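Local atomic coordinates of beta-galactosidase (Trichoderma reesei, PDB entry 3OG2), a protein that probably hydrolyses terminal non-reducing beta-D-galactose residues from beta-D-galactosides, as a secreted glycoprotein of glycoside hydrolase family 35. Residues A[259-262]-A[263-266]. Sequence-based numbering, arbitrary orientation.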
ATOM      1  N   THR A 259      22.309  -5.451  10.330  1.00 11.88           N
ATOM      2  CA  THR A 259      23.733  -5.481   9.995  1.00 12.93           C
ATOM      3  C   THR A 259      24.170  -6.898   9.604  1.00 14.16           C
ATOM      4  O   THR A 259      25.362  -7.074   9.379  1.00 15.59           O
ATOM      5  CB  THR A 259      24.590  -5.041  11.198  1.00 19.05           C
ATOM      6  OG1 THR A 259      24.325  -5.911  12.310  1.00 26.81           O
ATOM      7  CG2 THR A 259      24.238  -3.607  11.601  1.00 20.17           C
ATOM      8  N   THR A 260      23.260  -7.870   9.515  1.00 12.09           N
ATOM      9  CA  THR A 260      23.700  -9.251   9.285  1.00 14.30           C
ATOM     10  C   THR A 260      23.244  -9.833   7.980  1.00 11.25           C
ATOM     11  O   THR A 260      23.522 -10.995   7.713  1.00 11.96           O
ATOM     12  CB  THR A 260      23.179 -10.182  10.414  1.00 15.90           C
ATOM     13  OG1 THR A 260      21.771 -10.232  10.348  1.00 20.41           O
ATOM     14  CG2 THR A 260      23.543  -9.626  11.802  1.00 22.09           C
ATOM     15  N   TRP A 261      22.534  -9.072   7.132  1.00 10.86           N
ATOM     16  CA  TRP A 261      21.827  -9.732   6.037  1.00 10.24           C
ATOM     17  C   TRP A 261      22.747 -10.224   4.921  1.00  9.12           C
ATOM     18  O   TRP A 261      22.366 -11.207   4.253  1.00  9.62           O
ATOM     19  CB  TRP A 261      20.717  -8.798   5.559  1.00  9.78           C
ATOM     20  CG  TRP A 261      19.561  -8.718   6.492  1.00 10.09           C
ATOM     21  CD1 TRP A 261      19.283  -9.492   7.568  1.00 11.13           C
ATOM     22  CD2 TRP A 261      18.481  -7.765   6.413  1.00  9.36           C
ATOM     23  NE1 TRP A 261      18.113  -9.096   8.186  1.00 11.38           N
ATOM     24  CE2 TRP A 261      17.604  -8.038   7.475  1.00  9.20           C
ATOM     25  CE3 TRP A 261      18.218  -6.708   5.504  1.00  8.74           C
ATOM     26  CZ2 TRP A 261      16.425  -7.306   7.706  1.00  9.22           C
ATOM     27  CZ3 TRP A 261      17.055  -5.990   5.738  1.00  9.87           C
ATOM     28  CH2 TRP A 261      16.182  -6.275   6.810  1.00 10.36           C
ATOM     29  N   ARG A 262      23.870  -9.554   4.661  1.00 10.60           N
ATOM     30  CA  ARG A 262      24.769 -10.105   3.628  1.00 10.35           C
ATOM     31  C   ARG A 262      25.244 -11.484   4.057  1.00 11.24           C
ATOM     32  O   ARG A 262      25.219 -12.459   3.308  1.00 12.56           O
ATOM     33  CB  ARG A 262      25.931  -9.126   3.423  1.00 12.11           C
ATOM     34  CG  ARG A 262      27.059  -9.742   2.609  1.00 11.26           C
ATOM     35  CD  ARG A 262      26.621 -10.045   1.167  1.00 15.09           C
ATOM     36  NE  ARG A 262      27.827 -10.563   0.462  1.00 16.85           N
ATOM     37  CZ  ARG A 262      27.886 -11.233  -0.664  1.00 15.88           C
ATOM     38  NH1 ARG A 262      26.714 -11.485  -1.284  1.00 15.66           N
ATOM     39  NH2 ARG A 262      29.088 -11.620  -1.105  1.00 19.90           N
ATOM     40  N   GLN A 263      25.735 -11.604   5.294  1.00 12.12           N
ATOM     41  CA  GLN A 263      26.210 -12.916   5.783  1.00 11.93           C
ATOM     42  C   GLN A 263      25.055 -13.907   5.908  1.00 11.21           C
ATOM     43  O   GLN A 263      25.239 -15.093   5.564  1.00 12.51           O
ATOM     44  CB  GLN A 263      26.890 -12.786   7.152  1.00 13.94           C
ATOM     45  CG  GLN A 263      27.579 -14.118   7.508  1.00 21.33           C
ATOM     46  CD  GLN A 263      28.635 -14.543   6.476  1.00 26.60           C
ATOM     47  OE1 GLN A 263      29.522 -13.756   6.132  1.00 29.80           O
ATOM     48  NE2 GLN A 263      28.573 -15.802   5.983  1.00 25.30           N
ATOM     49  N   ASP A 264      23.892 -13.477   6.374  1.00 10.83           N
ATOM     50  CA  ASP A 264      22.759 -14.414   6.426  1.00 11.49           C
ATOM     51  C   ASP A 264      22.461 -14.929   5.017  1.00 10.48           C
ATOM     52  O   ASP A 264      22.160 -16.101   4.859  1.00 12.07           O
ATOM     53  CB  ASP A 264      21.525 -13.712   6.956  1.00 12.63           C
ATOM     54  CG  ASP A 264      21.612 -13.275   8.390  1.00 12.53           C
ATOM     55  OD1 ASP A 264      22.355 -13.941   9.182  1.00 17.47           O
ATOM     56  OD2 ASP A 264      20.916 -12.307   8.773  1.00 14.87           O
ATOM     57  N   HIS A 265      22.557 -14.070   4.013  1.00  9.14           N
ATOM     58  CA  HIS A 265      22.261 -14.477   2.637  1.00 10.16           C
ATOM     59  C   HIS A 265      23.249 -15.535   2.183  1.00 10.22           C
ATOM     60  O   HIS A 265      22.921 -16.581   1.595  1.00 11.72           O
ATOM     61  CB  HIS A 265      22.343 -13.220   1.726  1.00 10.65           C
ATOM     62  CG  HIS A 265      22.156 -13.704   0.306  1.00  9.81           C
ATOM     63  ND1 HIS A 265      20.966 -14.290  -0.091  1.00 10.29           N
ATOM     64  CD2 HIS A 265      22.984 -13.754  -0.749  1.00 10.69           C
ATOM     65  CE1 HIS A 265      21.103 -14.661  -1.389  1.00  9.87           C
ATOM     66  NE2 HIS A 265      22.307 -14.339  -1.800  1.00 11.08           N
ATOM     67  N   LEU A 266      24.539 -15.294   2.454  1.00 11.24           N
ATOM     68  CA  LEU A 266      25.551 -16.283   2.107  1.00 12.19           C
ATOM     69  C   LEU A 266      25.360 -17.576   2.864  1.00 12.28           C
ATOM     70  O   LEU A 266      25.694 -18.633   2.329  1.00 15.12           O
ATOM     71  CB  LEU A 266      26.934 -15.729   2.426  1.00 14.03           C
ATOM     72  CG  LEU A 266      27.327 -14.561   1.479  1.00 15.11           C
ATOM     73  CD1 LEU A 266      28.631 -13.939   1.983  1.00 19.38           C
ATOM     74  CD2 LEU A 266      27.352 -15.001   0.022  1.00 21.47           C
TER
HETATM   75  O   HOH W   1      26.353  -9.328   7.027  1.00 14.54           O
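Thr260 and Asp264 grip each other twice at the start of helix 261-268, a worked example of how a helix's first turn can be closed by side chains as well as backbone. The hydroxyl OG1 of Thr260 donates to OD2 of Asp264 over 2.7 Å, reaching it from above the carboxylate plane, while Asp264 N bonds to Thr260 O at 2.8 Å. With its CG beside the backbone N (chi1 -66°), Asp264 swings the carboxylate back toward the helix start. The same OD2 lies at the edge of the Trp261 indole, in its plane and 3.5 Å from CD1, with ring and carboxylate turned 50° apart. The indole touches both strands of the beta-alpha-beta unit: His237 of strand 236-239, edge-to-face, and Leu276 and Phe279 of strand 275-280. Two residues further along, the next i to i+4 pair brings Leu266 CD1 over one face of the Arg262 guanidinium, offset toward its rim, and Leu266 N bonds to Arg262 O (3.0 Å). A water accepts from Gln263 N (2.9 Å) and donates weakly to Thr259 O, linking the residues across the turn. Asp264 OD2 is pressed to 3.1 Å from another acceptor, Thr260 O, a cost the hydroxyl bond probably offsets.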